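Local coordinates for Glyoxalase/bleomycin resistance protein/dioxygenase (Nocardioides sp., PDB 4MYM), which belongs to the glyoxalase/bleomycin resistance/dioxygenase superfamily and is probably a metal-dependent enzyme or resistance protein whose own substrate is not established, at residues Pro29-Leu34 with Pro69-Ala74; Cys35-Asp40 with Trp76-Ile81; Val109-Ala114 with Tyr151-Glu156; Ile123-Pro128 with Ile139-Pro144. All blocks are in the same frame, centred on the assembly; numbering follows the deposited sequence.

Contact 1 (Pro29-Leu34 with Pro69-Ala74)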
loop_
_atom_site.group_PDB
_atom_site.type_symbol
_atom_site.label_atom_id
_atom_site.label_comp_id
_atom_site.label_asym_id
_atom_site.label_seq_id
_atom_site.Cartn_x
_atom_site.Cartn_y
_atom_site.Cartn_z
ATOM N N PRO A 29 10.212 -4.835 -8.669
ATOM C CA PRO A 29 10.456 -3.558 -8.002
ATOM C C PRO A 29 10.342 -3.677 -6.481
ATOM O O PRO A 29 9.782 -4.648 -5.977
ATOM C CB PRO A 29 9.333 -2.673 -8.541
ATOM C CG PRO A 29 8.213 -3.618 -8.765
ATOM C CD PRO A 29 8.854 -4.892 -9.239
ATOM N N THR A 30 10.894 -2.689 -5.783
ATOM C CA THR A 30 10.773 -2.576 -4.340
ATOM C C THR A 30 9.913 -1.374 -4.002
ATOM O O THR A 30 10.317 -0.227 -4.183
ATOM C CB THR A 30 12.148 -2.438 -3.672
ATOM O OG1 THR A 30 12.889 -3.624 -3.926
ATOM C CG2 THR A 30 12.008 -2.242 -2.165
ATOM N N ILE A 31 8.713 -1.658 -3.500
ATOM C CA ILE A 31 7.781 -0.626 -3.104
ATOM C C ILE A 31 8.367 0.139 -1.940
ATOM O O ILE A 31 8.765 -0.459 -0.939
ATOM C CB ILE A 31 6.437 -1.246 -2.688
ATOM C CG1 ILE A 31 5.761 -1.875 -3.909
ATOM C CG2 ILE A 31 5.546 -0.195 -2.047
ATOM C CD1 ILE A 31 4.673 -2.867 -3.565
ATOM N N THR A 32 8.421 1.455 -2.053
ATOM C CA THR A 32 9.015 2.273 -1.001
ATOM C C THR A 32 8.014 3.169 -0.288
ATOM O O THR A 32 8.226 3.552 0.870
ATOM C CB THR A 32 10.159 3.139 -1.550
ATOM O OG1 THR A 32 9.715 3.826 -2.736
ATOM C CG2 THR A 32 11.361 2.276 -1.867
ATOM N N ASP A 33 6.927 3.509 -0.980
ATOM C CA ASP A 33 5.938 4.434 -0.456
ATOM C C ASP A 33 4.538 3.929 -0.823
ATOM O O ASP A 33 4.295 3.474 -1.951
ATOM C CB ASP A 33 6.111 5.844 -1.055
ATOM C CG ASP A 33 7.531 6.415 -0.923
ATOM O OD1 ASP A 33 8.488 5.905 -1.562
ATOM O OD2 ASP A 33 7.663 7.447 -0.215
ATOM N N LEU A 34 3.620 4.005 0.130
ATOM C CA LEU A 34 2.206 3.717 -0.124
ATOM C C LEU A 34 1.469 5.027 -0.001
ATOM O O LEU A 34 1.470 5.639 1.070
ATOM C CB LEU A 34 1.666 2.698 0.880
ATOM C CG LEU A 34 0.140 2.557 0.897
ATOM C CD1 LEU A 34 -0.356 2.015 -0.432
ATOM C CD2 LEU A 34 -0.291 1.663 2.049
ATOM N N PRO A 69 10.623 4.218 10.113
ATOM C CA PRO A 69 11.129 3.244 9.141
ATOM C C PRO A 69 10.050 2.421 8.451
ATOM O O PRO A 69 8.869 2.506 8.810
ATOM C CB PRO A 69 12.008 2.330 10.002
ATOM C CG PRO A 69 11.339 2.348 11.330
ATOM C CD PRO A 69 10.825 3.753 11.500
ATOM N N GLY A 70 10.475 1.611 7.483
ATOM C CA GLY A 70 9.573 0.753 6.722
ATOM C C GLY A 70 8.954 1.543 5.587
ATOM O O GLY A 70 9.428 2.623 5.234
ATOM N N VAL A 71 7.878 1.017 5.019
ATOM C CA VAL A 71 7.186 1.709 3.934
ATOM C C VAL A 71 6.728 3.103 4.396
ATOM O O VAL A 71 6.297 3.290 5.538
ATOM C CB VAL A 71 6.011 0.863 3.383
ATOM C CG1 VAL A 71 4.869 0.813 4.382
ATOM C CG2 VAL A 71 5.520 1.418 2.051
ATOM N N ILE A 72 6.872 4.090 3.521
ATOM C CA ILE A 72 6.491 5.453 3.825
ATOM C C ILE A 72 5.005 5.594 3.491
ATOM O O ILE A 72 4.591 5.289 2.374
ATOM C CB ILE A 72 7.297 6.472 3.002
ATOM C CG1 ILE A 72 8.798 6.363 3.329
ATOM C CG2 ILE A 72 6.765 7.891 3.211
ATOM C CD1 ILE A 72 9.149 6.583 4.788
ATOM N N LEU A 73 4.208 6.016 4.469
ATOM C CA LEU A 73 2.792 6.276 4.226
ATOM C C LEU A 73 2.638 7.715 3.791
ATOM O O LEU A 73 3.174 8.628 4.436
ATOM C CB LEU A 73 1.967 6.007 5.479
ATOM C CG LEU A 73 0.456 6.235 5.390
ATOM C CD1 LEU A 73 -0.217 5.288 4.406
ATOM C CD2 LEU A 73 -0.126 6.049 6.780
ATOM N N ALA A 74 1.898 7.914 2.703
ATOM C CA ALA A 74 1.703 9.229 2.111
ATOM C C ALA A 74 0.234 9.475 1.747
ATOM O O ALA A 74 -0.566 8.539 1.631
ATOM C CB ALA A 74 2.589 9.375 0.876
HETATM O O HOH W 1 10.380 3.072 2.219
#
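D33 and I72 sit abreast on one face of a parallel strand pair, their side chains pointing the same way. The carboxylate of D33 lies alongside the branched carbon of I72, with D33 OD2 3.4 Å from I72 CB and scarcely farther from its CG2; the outer end of the isoleucine then leads away. D33 holds this position with CG anti to its carbonyl carbon (chi1 -53°), while its other oxygen, OD1, receives the hydroxyl of T32 at 2.7 Å from OG1, nearly along the C-O axis. One oxygen is thus tied to the preceding residue while the other rests against hydrocarbon. On the reverse face, L34 and L73 meet through their methyl ends, L34 CD2 to L73 CD1 at 4.3 Å. V71, just before its strand, reaches across with CG2, which lies 3.6 Å from T32 O and also packs near the backbone N of L34 and, more loosely, against I31 CG2.

Three backbone bonds set the register: I72 N to T32 O (3.0 Å, 174° at the hydrogen), L34 N to I72 O (2.8 Å) and A74 N to L34 O (2.8 Å). A water donates to both T32 O and G70 O, so T32 O serves two donors just before the regular strand pairing begins.

Strand 72-77 lies between strand 33-38 and strand 63-66, where L73 packs on F66 and I72 on D65. Beyond strand 33-38 the sheet runs on into the second subunit: D33 pairs antiparallel with a strand of that chain, and T32 OG1 is hydrogen-bonded to E104 N of the second subunit.

Contact 2 (Cys35-Asp40 with Trp76-Ile81)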
loop_
_atom_site.group_PDB
_atom_site.type_symbol
_atom_site.label_atom_id
_atom_site.label_comp_id
_atom_site.label_asym_id
_atom_site.label_seq_id
_atom_site.Cartn_x
_atom_site.Cartn_y
_atom_site.Cartn_z
ATOM N N CYS A 35 0.858 5.476 -1.101
ATOM C CA CYS A 35 0.240 6.782 -1.151
ATOM C C CYS A 35 -1.274 6.667 -1.371
ATOM O O CYS A 35 -1.758 6.266 -2.445
ATOM C CB CYS A 35 0.880 7.634 -2.235
ATOM S SG CYS A 35 0.293 9.328 -2.227
ATOM N N LEU A 36 -2.007 7.001 -0.322
ATOM C CA LEU A 36 -3.452 6.955 -0.356
ATOM C C LEU A 36 -3.989 8.190 -1.069
ATOM O O LEU A 36 -3.439 9.295 -0.942
ATOM C CB LEU A 36 -4.013 6.875 1.064
ATOM C CG LEU A 36 -3.476 5.748 1.958
ATOM C CD1 LEU A 36 -4.179 5.752 3.303
ATOM C CD2 LEU A 36 -3.624 4.392 1.312
ATOM N N VAL A 37 -5.079 7.993 -1.797
ATOM C CA VAL A 37 -5.751 9.073 -2.498
ATOM C C VAL A 37 -6.772 9.669 -1.535
ATOM O O VAL A 37 -7.665 8.968 -1.046
ATOM C CB VAL A 37 -6.404 8.556 -3.788
ATOM C CG1 VAL A 37 -7.257 9.633 -4.447
ATOM C CG2 VAL A 37 -5.325 8.061 -4.741
ATOM N N THR A 38 -6.612 10.952 -1.234
ATOM C CA THR A 38 -7.506 11.632 -0.309
ATOM C C THR A 38 -8.369 12.680 -1.036
ATOM O O THR A 38 -8.061 13.084 -2.176
ATOM C CB THR A 38 -6.725 12.272 0.870
ATOM O OG1 THR A 38 -7.643 12.720 1.881
ATOM C CG2 THR A 38 -5.872 13.439 0.411
ATOM N N HIS A 39 -9.467 13.064 -0.381
ATOM C CA HIS A 39 -10.327 14.167 -0.821
ATOM C C HIS A 39 -10.423 15.267 0.236
ATOM O O HIS A 39 -11.141 16.251 0.061
ATOM C CB HIS A 39 -11.719 13.636 -1.163
ATOM C CG HIS A 39 -11.690 12.531 -2.161
ATOM N ND1 HIS A 39 -11.474 12.748 -3.504
ATOM C CD2 HIS A 39 -11.795 11.191 -2.009
ATOM C CE1 HIS A 39 -11.474 11.591 -4.139
ATOM N NE2 HIS A 39 -11.651 10.629 -3.253
ATOM N N ASP A 40 -9.688 15.096 1.327
ATOM C CA ASP A 40 -9.649 16.072 2.406
ATOM C C ASP A 40 -8.371 15.795 3.158
ATOM O O ASP A 40 -8.353 15.032 4.129
ATOM C CB ASP A 40 -10.880 15.945 3.308
ATOM C CG ASP A 40 -10.935 17.021 4.405
ATOM O OD1 ASP A 40 -9.900 17.654 4.750
ATOM O OD2 ASP A 40 -12.040 17.214 4.938
ATOM N N TRP A 76 -2.178 12.077 -0.901
ATOM C CA TRP A 76 -2.123 12.987 -2.038
ATOM C C TRP A 76 -3.547 13.261 -2.516
ATOM O O TRP A 76 -4.302 12.334 -2.812
ATOM C CB TRP A 76 -1.291 12.353 -3.154
ATOM C CG TRP A 76 -0.746 13.304 -4.193
ATOM C CD1 TRP A 76 -0.947 14.655 -4.292
ATOM C CD2 TRP A 76 0.083 12.943 -5.291
ATOM N NE1 TRP A 76 -0.277 15.156 -5.398
ATOM C CE2 TRP A 76 0.355 14.120 -6.026
ATOM C CE3 TRP A 76 0.633 11.738 -5.723
ATOM C CZ2 TRP A 76 1.156 14.118 -7.165
ATOM C CZ3 TRP A 76 1.426 11.741 -6.865
ATOM C CH2 TRP A 76 1.678 12.929 -7.566
ATOM N N ASP A 77 -3.904 14.539 -2.569
ATOM C CA ASP A 77 -5.234 14.953 -2.986
ATOM C C ASP A 77 -5.539 14.506 -4.407
ATOM O O ASP A 77 -4.712 14.708 -5.307
ATOM C CB ASP A 77 -5.348 16.476 -2.925
ATOM C CG ASP A 77 -6.721 16.954 -3.341
ATOM O OD1 ASP A 77 -7.654 16.835 -2.519
ATOM O OD2 ASP A 77 -6.862 17.407 -4.494
ATOM N N ALA A 78 -6.730 13.927 -4.604
ATOM C CA ALA A 78 -7.154 13.389 -5.900
ATOM C C ALA A 78 -7.176 14.440 -7.020
ATOM O O ALA A 78 -6.770 14.157 -8.149
ATOM C CB ALA A 78 -8.536 12.742 -5.781
ATOM N N GLN A 79 -7.685 15.628 -6.715
ATOM C CA GLN A 79 -7.757 16.703 -7.716
ATOM C C GLN A 79 -6.358 17.107 -8.190
ATOM O O GLN A 79 -6.118 17.228 -9.399
ATOM C CB GLN A 79 -8.507 17.917 -7.159
ATOM C CG GLN A 79 -8.815 18.994 -8.194
ATOM C CD GLN A 79 -9.817 20.039 -7.696
ATOM O OE1 GLN A 79 -10.680 19.758 -6.856
ATOM N NE2 GLN A 79 -9.712 21.251 -8.229
ATOM N N LEU A 80 -5.438 17.285 -7.242
ATOM C CA LEU A 80 -4.038 17.591 -7.582
ATOM C C LEU A 80 -3.342 16.527 -8.427
ATOM O O LEU A 80 -2.586 16.863 -9.354
ATOM C CB LEU A 80 -3.198 17.881 -6.331
ATOM C CG LEU A 80 -2.921 19.357 -6.014
ATOM C CD1 LEU A 80 -1.848 19.442 -4.957
ATOM C CD2 LEU A 80 -2.478 20.165 -7.228
ATOM N N ILE A 81 -3.582 15.254 -8.114
ATOM C CA ILE A 81 -3.062 14.157 -8.934
ATOM C C ILE A 81 -3.546 14.312 -10.377
ATOM O O ILE A 81 -2.748 14.253 -11.314
ATOM C CB ILE A 81 -3.500 12.778 -8.408
ATOM C CG1 ILE A 81 -2.850 12.495 -7.040
ATOM C CG2 ILE A 81 -3.125 11.669 -9.395
ATOM C CD1 ILE A 81 -3.478 11.324 -6.310
#
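With CG1 anti to the backbone N (chi1 173°), V37 directs that methyl at A78 CB, 3.6 Å away, and turns CG2 toward I81 CD1. C35 takes a similar first torsion (chi1 -173°), which brings its SG to 3.5 Å from W76 CB, at the edge of the indole and near its plane. I81 CG1, from the following helix, lies over one face of the same indole, toward its rim. A78 CB is shared, since H39 CE1 approaches it as well, also at 3.6 Å.

The parallel backbones are joined by W76 N to L36 O, T38 N to W76 O, and A78 N to T38 O at 2.9 Å. The last bond carries the pairing into the first turn of helix 78-85. D77 is the N-cap of that helix: its OD2 accepts from L80 N at 3.1 Å through the anti lone pair, 160° at the hydrogen. The hydroxyl of T38 is hydrogen-bonded to S44 OG, and W76 meets W134 of the second subunit edge to face.

Chemically, the strand pair ends in an apolar patch beside a capped helix start, where the carboxylate of D77, if ionised, would probably be favoured by the helix dipole.

Contact 3 (Val109-Ala114 with Tyr151-Glu156)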
loop_
_atom_site.group_PDB
_atom_site.type_symbol
_atom_site.label_atom_id
_atom_site.label_comp_id
_atom_site.label_asym_id
_atom_site.label_seq_id
_atom_site.Cartn_x
_atom_site.Cartn_y
_atom_site.Cartn_z
ATOM N N VAL A 109 -3.041 -12.524 21.141
ATOM C CA VAL A 109 -3.462 -11.795 22.308
ATOM C C VAL A 109 -3.127 -10.301 22.183
ATOM O O VAL A 109 -3.833 -9.447 22.727
ATOM C CB VAL A 109 -2.889 -12.493 23.571
ATOM C CG1 VAL A 109 -2.202 -11.519 24.490
ATOM C CG2 VAL A 109 -3.999 -13.264 24.269
ATOM N N GLU A 110 -2.068 -9.987 21.438
ATOM C CA GLU A 110 -1.748 -8.605 21.133
ATOM C C GLU A 110 -2.831 -7.907 20.275
ATOM O O GLU A 110 -3.004 -6.659 20.361
ATOM C CB GLU A 110 -0.373 -8.489 20.434
ATOM C CG GLU A 110 0.133 -7.051 20.396
ATOM C CD GLU A 110 1.490 -6.901 19.714
ATOM O OE1 GLU A 110 2.148 -7.922 19.421
ATOM O OE2 GLU A 110 1.888 -5.742 19.492
ATOM N N ILE A 111 -3.532 -8.692 19.467
ATOM C CA ILE A 111 -4.661 -8.184 18.659
ATOM C C ILE A 111 -5.734 -7.564 19.574
ATOM O O ILE A 111 -6.139 -6.420 19.384
ATOM C CB ILE A 111 -5.255 -9.295 17.763
ATOM C CG1 ILE A 111 -4.218 -9.780 16.748
ATOM C CG2 ILE A 111 -6.526 -8.830 17.046
ATOM C CD1 ILE A 111 -3.783 -8.751 15.708
ATOM N N ASP A 112 -6.127 -8.287 20.616
ATOM C CA ASP A 112 -7.155 -7.779 21.527
ATOM C C ASP A 112 -6.690 -6.531 22.257
ATOM O O ASP A 112 -7.473 -5.627 22.479
ATOM C CB ASP A 112 -7.595 -8.862 22.511
ATOM C CG ASP A 112 -8.189 -10.068 21.817
ATOM O OD1 ASP A 112 -7.428 -10.851 21.215
ATOM O OD2 ASP A 112 -9.429 -10.253 21.864
ATOM N N THR A 113 -5.406 -6.464 22.618
ATOM C CA THR A 113 -4.848 -5.272 23.233
ATOM C C THR A 113 -4.872 -4.079 22.287
ATOM O O THR A 113 -5.258 -2.965 22.667
ATOM C CB THR A 113 -3.376 -5.509 23.683
ATOM O OG1 THR A 113 -3.358 -6.500 24.712
ATOM C CG2 THR A 113 -2.788 -4.262 24.238
ATOM N N ALA A 114 -4.428 -4.293 21.056
ATOM C CA ALA A 114 -4.442 -3.213 20.059
ATOM C C ALA A 114 -5.873 -2.703 19.823
ATOM O O ALA A 114 -6.102 -1.499 19.744
ATOM C CB ALA A 114 -3.823 -3.698 18.753
ATOM N N TYR A 151 -5.172 -5.572 11.281
ATOM C CA TYR A 151 -4.119 -6.025 12.184
ATOM C C TYR A 151 -4.389 -7.508 12.325
ATOM O O TYR A 151 -5.537 -7.918 12.537
ATOM C CB TYR A 151 -4.188 -5.340 13.552
ATOM C CG TYR A 151 -3.726 -3.906 13.647
ATOM C CD1 TYR A 151 -3.874 -3.006 12.591
ATOM C CD2 TYR A 151 -3.184 -3.418 14.835
ATOM C CE1 TYR A 151 -3.461 -1.693 12.700
ATOM C CE2 TYR A 151 -2.784 -2.102 14.950
ATOM C CZ TYR A 151 -2.918 -1.244 13.876
ATOM O OH TYR A 151 -2.532 0.071 14.003
ATOM N N PHE A 152 -3.362 -8.335 12.153
ATOM C CA PHE A 152 -3.533 -9.772 12.193
ATOM C C PHE A 152 -2.349 -10.413 12.907
ATOM O O PHE A 152 -1.254 -9.843 12.937
ATOM C CB PHE A 152 -3.720 -10.390 10.802
ATOM C CG PHE A 152 -2.469 -10.426 9.951
ATOM C CD1 PHE A 152 -2.040 -9.293 9.261
ATOM C CD2 PHE A 152 -1.742 -11.595 9.812
ATOM C CE1 PHE A 152 -0.889 -9.322 8.481
ATOM C CE2 PHE A 152 -0.587 -11.620 9.037
ATOM C CZ PHE A 152 -0.173 -10.492 8.364
ATOM N N ALA A 153 -2.608 -11.575 13.496
ATOM C CA ALA A 153 -1.561 -12.420 14.063
ATOM C C ALA A 153 -1.924 -13.889 13.860
ATOM O O ALA A 153 -3.093 -14.285 13.969
ATOM C CB ALA A 153 -1.349 -12.088 15.525
ATOM N N TRP A 154 -0.915 -14.689 13.524
ATOM C CA TRP A 154 -1.123 -16.082 13.181
ATOM C C TRP A 154 -1.451 -16.892 14.434
ATOM O O TRP A 154 -0.850 -16.686 15.476
ATOM C CB TRP A 154 0.120 -16.682 12.516
ATOM C CG TRP A 154 0.438 -16.079 11.193
ATOM C CD1 TRP A 154 1.584 -15.449 10.844
ATOM C CD2 TRP A 154 -0.413 -16.039 10.044
ATOM N NE1 TRP A 154 1.505 -15.013 9.551
ATOM C CE2 TRP A 154 0.286 -15.357 9.037
ATOM C CE3 TRP A 154 -1.704 -16.498 9.778
ATOM C CZ2 TRP A 154 -0.257 -15.129 7.771
ATOM C CZ3 TRP A 154 -2.247 -16.270 8.525
ATOM C CH2 TRP A 154 -1.518 -15.592 7.535
ATOM N N LEU A 155 -2.415 -17.787 14.307
ATOM C CA LEU A 155 -2.719 -18.766 15.348
ATOM C C LEU A 155 -1.694 -19.890 15.252
ATOM O O LEU A 155 -0.856 -19.899 14.340
ATOM C CB LEU A 155 -4.134 -19.314 15.156
ATOM C CG LEU A 155 -5.267 -18.282 15.184
ATOM C CD1 LEU A 155 -6.594 -18.950 14.865
ATOM C CD2 LEU A 155 -5.335 -17.573 16.528
ATOM N N GLU A 156 -1.747 -20.841 16.183
ATOM C CA GLU A 156 -0.822 -21.982 16.143
ATOM C C GLU A 156 -0.791 -22.623 14.761
ATOM O O GLU A 156 -1.833 -22.881 14.168
ATOM C CB GLU A 156 -1.188 -23.057 17.179
ATOM C CG GLU A 156 -0.334 -24.315 17.016
ATOM C CD GLU A 156 -0.575 -25.388 18.065
ATOM O OE1 GLU A 156 -1.606 -25.335 18.773
ATOM O OE2 GLU A 156 0.277 -26.303 18.157
#
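Helix 108-120 packs on one face of the sheet of the C-terminal half, and in this contact its first turns run nearly antiparallel to strand 147-154, the last strand of the chain. The axes of helix 109-114 and strand 151-154 approach to 8.1 Å, with 162° between their directions. In sequence order this half follows the beta-alpha-beta-beta-beta pattern of the vicinal oxygen chelate superfamily, to which glyoxalases and bleomycin resistance proteins belong.

I111 carries the contact. Its CG1 lies anti to the carbonyl carbon (chi1 -63°), and the second torsion, also near -65°, folds CD1 down onto the strand. That methyl rests over backbone rather than on another side chain: I111 CD1 is 3.6 Å from F152 C and about as near to F152 N, and 3.7 Å from Y151 C. On one side of it stands Y151 CB; on the other, A153 CB approaches I111 CG1 at 3.9 Å. The tip of the isoleucine is therefore seated between two alternate residues whose CB atoms both rise toward the helix, while F152 between them turns the other way. One turn on, A114 CB touches the tyrosine ring obliquely, 4.0 Å from Y151 CD2.

Around this point I111 also packs on L105 and I139, and Y151 on L118. The opposite face of the strand carries F152, which packs on D33 of the second subunit.

No hydrogen bond links the two segments; apolar side-chain carbon, the Y151 ring included, and peptide backbone make the contact, so its hold rests on shape and burial. The small side chains of A114 and A153 are consistent with the close approach of the two axes, with I111 the main side chain between them.

Contact 4 (Ile123-Pro128 with Ile139-Pro144)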
loop_
_atom_site.group_PDB
_atom_site.type_symbol
_atom_site.label_atom_id
_atom_site.label_comp_id
_atom_site.label_asym_id
_atom_site.label_seq_id
_atom_site.Cartn_x
_atom_site.Cartn_y
_atom_site.Cartn_z
ATOM N N ILE A 123 -11.115 4.747 16.841
ATOM C CA ILE A 123 -11.122 3.859 15.684
ATOM C C ILE A 123 -12.378 2.999 15.764
ATOM O O ILE A 123 -12.716 2.485 16.833
ATOM C CB ILE A 123 -9.872 2.956 15.628
ATOM C CG1 ILE A 123 -8.610 3.789 15.380
ATOM C CG2 ILE A 123 -10.001 1.890 14.549
ATOM C CD1 ILE A 123 -8.541 4.474 14.024
ATOM N N GLU A 124 -13.066 2.870 14.634
ATOM C CA GLU A 124 -14.309 2.101 14.542
ATOM C C GLU A 124 -14.042 0.834 13.781
ATOM O O GLU A 124 -13.620 0.877 12.629
ATOM C CB GLU A 124 -15.382 2.912 13.814
ATOM C CG GLU A 124 -15.693 4.227 14.493
ATOM C CD GLU A 124 -16.832 4.988 13.834
ATOM O OE1 GLU A 124 -17.431 4.462 12.874
ATOM O OE2 GLU A 124 -17.147 6.104 14.302
ATOM N N PHE A 125 -14.300 -0.302 14.409
ATOM C CA PHE A 125 -13.976 -1.577 13.820
ATOM C C PHE A 125 -15.199 -2.223 13.202
ATOM O O PHE A 125 -16.319 -2.044 13.691
ATOM C CB PHE A 125 -13.402 -2.493 14.891
ATOM C CG PHE A 125 -12.032 -2.104 15.329
ATOM C CD1 PHE A 125 -11.843 -1.211 16.373
ATOM C CD2 PHE A 125 -10.919 -2.624 14.675
ATOM C CE1 PHE A 125 -10.564 -0.840 16.758
ATOM C CE2 PHE A 125 -9.644 -2.269 15.069
ATOM C CZ PHE A 125 -9.466 -1.381 16.107
ATOM N N TYR A 126 -14.988 -2.998 12.144
ATOM C CA TYR A 126 -16.097 -3.736 11.541
ATOM C C TYR A 126 -16.643 -4.849 12.434
ATOM O O TYR A 126 -17.807 -5.214 12.314
ATOM C CB TYR A 126 -15.680 -4.318 10.208
ATOM C CG TYR A 126 -15.443 -3.257 9.163
ATOM C CD1 TYR A 126 -16.517 -2.658 8.500
ATOM C CD2 TYR A 126 -14.160 -2.844 8.840
ATOM C CE1 TYR A 126 -16.317 -1.688 7.535
ATOM C CE2 TYR A 126 -13.944 -1.879 7.866
ATOM C CZ TYR A 126 -15.033 -1.313 7.209
ATOM O OH TYR A 126 -14.849 -0.351 6.244
ATOM N N SER A 127 -15.787 -5.404 13.292
ATOM C CA SER A 127 -16.171 -6.453 14.241
ATOM C C SER A 127 -15.145 -6.460 15.349
ATOM O O SER A 127 -14.008 -6.002 15.131
ATOM C CB SER A 127 -16.133 -7.850 13.616
ATOM O OG SER A 127 -16.788 -7.895 12.375
ATOM N N PRO A 128 -15.518 -6.992 16.533
ATOM C CA PRO A 128 -14.474 -7.222 17.534
ATOM C C PRO A 128 -13.500 -8.279 17.065
ATOM O O PRO A 128 -13.777 -8.996 16.098
ATOM C CB PRO A 128 -15.255 -7.752 18.759
ATOM C CG PRO A 128 -16.652 -7.273 18.552
ATOM C CD PRO A 128 -16.857 -7.318 17.057
ATOM N N ILE A 139 -8.432 -7.967 13.200
ATOM C CA ILE A 139 -9.361 -6.864 13.351
ATOM C C ILE A 139 -9.261 -5.972 12.110
ATOM O O ILE A 139 -8.190 -5.853 11.495
ATOM C CB ILE A 139 -9.116 -6.052 14.637
ATOM C CG1 ILE A 139 -7.654 -5.591 14.737
ATOM C CG2 ILE A 139 -9.510 -6.908 15.849
ATOM C CD1 ILE A 139 -7.322 -4.854 16.017
ATOM N N TYR A 140 -10.390 -5.383 11.735
ATOM C CA TYR A 140 -10.485 -4.548 10.525
ATOM C C TYR A 140 -11.140 -3.198 10.853
ATOM O O TYR A 140 -12.086 -3.151 11.640
ATOM C CB TYR A 140 -11.293 -5.291 9.466
ATOM C CG TYR A 140 -10.690 -6.605 9.054
ATOM C CD1 TYR A 140 -9.691 -6.658 8.095
ATOM C CD2 TYR A 140 -11.114 -7.802 9.623
ATOM C CE1 TYR A 140 -9.131 -7.862 7.713
ATOM C CE2 TYR A 140 -10.566 -9.007 9.247
ATOM C CZ TYR A 140 -9.567 -9.031 8.305
ATOM O OH TYR A 140 -9.012 -10.219 7.950
ATOM N N PHE A 141 -10.617 -2.106 10.284
ATOM C CA PHE A 141 -11.190 -0.781 10.423
ATOM C C PHE A 141 -10.985 0.063 9.163
ATOM O O PHE A 141 -9.943 -0.056 8.508
ATOM C CB PHE A 141 -10.677 -0.028 11.672
ATOM C CG PHE A 141 -9.184 0.221 11.707
ATOM C CD1 PHE A 141 -8.659 1.447 11.306
ATOM C CD2 PHE A 141 -8.319 -0.734 12.213
ATOM C CE1 PHE A 141 -7.300 1.698 11.380
ATOM C CE2 PHE A 141 -6.954 -0.488 12.293
ATOM C CZ PHE A 141 -6.446 0.727 11.878
ATOM N N PRO A 142 -11.988 0.893 8.810
ATOM C CA PRO A 142 -11.848 1.828 7.699
ATOM C C PRO A 142 -10.964 3.025 8.043
ATOM O O PRO A 142 -10.939 3.485 9.189
ATOM C CB PRO A 142 -13.284 2.310 7.469
ATOM C CG PRO A 142 -13.894 2.286 8.829
ATOM C CD PRO A 142 -13.255 1.123 9.547
ATOM N N GLY A 143 -10.221 3.508 7.056
ATOM C CA GLY A 143 -9.559 4.805 7.160
ATOM C C GLY A 143 -10.285 5.798 6.256
ATOM O O GLY A 143 -11.227 5.426 5.560
ATOM N N PRO A 144 -9.853 7.063 6.269
ATOM C CA PRO A 144 -10.534 8.137 5.542
ATOM C C PRO A 144 -10.229 8.227 4.025
ATOM O O PRO A 144 -10.782 9.100 3.349
ATOM C CB PRO A 144 -10.056 9.404 6.261
ATOM C CG PRO A 144 -8.731 9.043 6.866
ATOM C CD PRO A 144 -8.776 7.566 7.150
HETATM O O HOH W 2 -12.000 3.754 11.896
HETATM O O HOH W 3 -12.792 -6.415 12.766
#
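F125 and F141 form the aromatic centre of this contact, in an offset edge-to-face pair: the edge of F141 is turned to the face of F125, with planes at 71° and centroids 5.4 Å apart. I123 CG2 lies over the face of F141, 3.8 Å from the ring centroid, in a CH-pi contact. On the strand side, I139 CD1 approaches F125 CE2 at 3.6 Å. Y126 lies across P142, its CE2 3.5 Å from P142 CD, and OH reaches P142 CB.

Direct hydrogen bonding between the segments is limited to Y126 N donating to Y140 O, at 2.9 Å. Two waters extend it: one accepts from E124 N and donates to P142 O, the other donates to S127 O and accepts from Y140 N. F141 CG occupies the position between backbone N and carbonyl carbon (chi1 61°), which lays its ring against I123.

Farther out, F141 stacks on W149 and F125 meets Y115 of helix 108-120, while Y126 packs on P88 of the second subunit. Segment 123-128 belongs to the alpha-to-beta connection of a beta-alpha-beta-beta-beta module, the arrangement of the vicinal oxygen chelate fold: after helix 108-120 it lies against strand 136-142 before strand 130-132 begins.

Contacts 1 and 2 are successive stages of one strand pairing, 33-38 with 72-77, their centres about 17 Å apart and joined by a probable hydrogen bond from L36 N to A74 O. Contacts 3 and 4 follow later in the chain on the second sheet, centres about 15 Å apart; the segments of contact 4 both fall between those of contact 3, and Y151 and I139 join them across neighbouring strands. Contacts 2 and 3 are the most distant, about 32 Å between centres, on opposite sides of the chain's centre. Each sheet has strand order 1-4-3-2, consistent with two repeated modules, and all four contacts touch the second subunit, so both sheets contribute to the contacts between the two subunits.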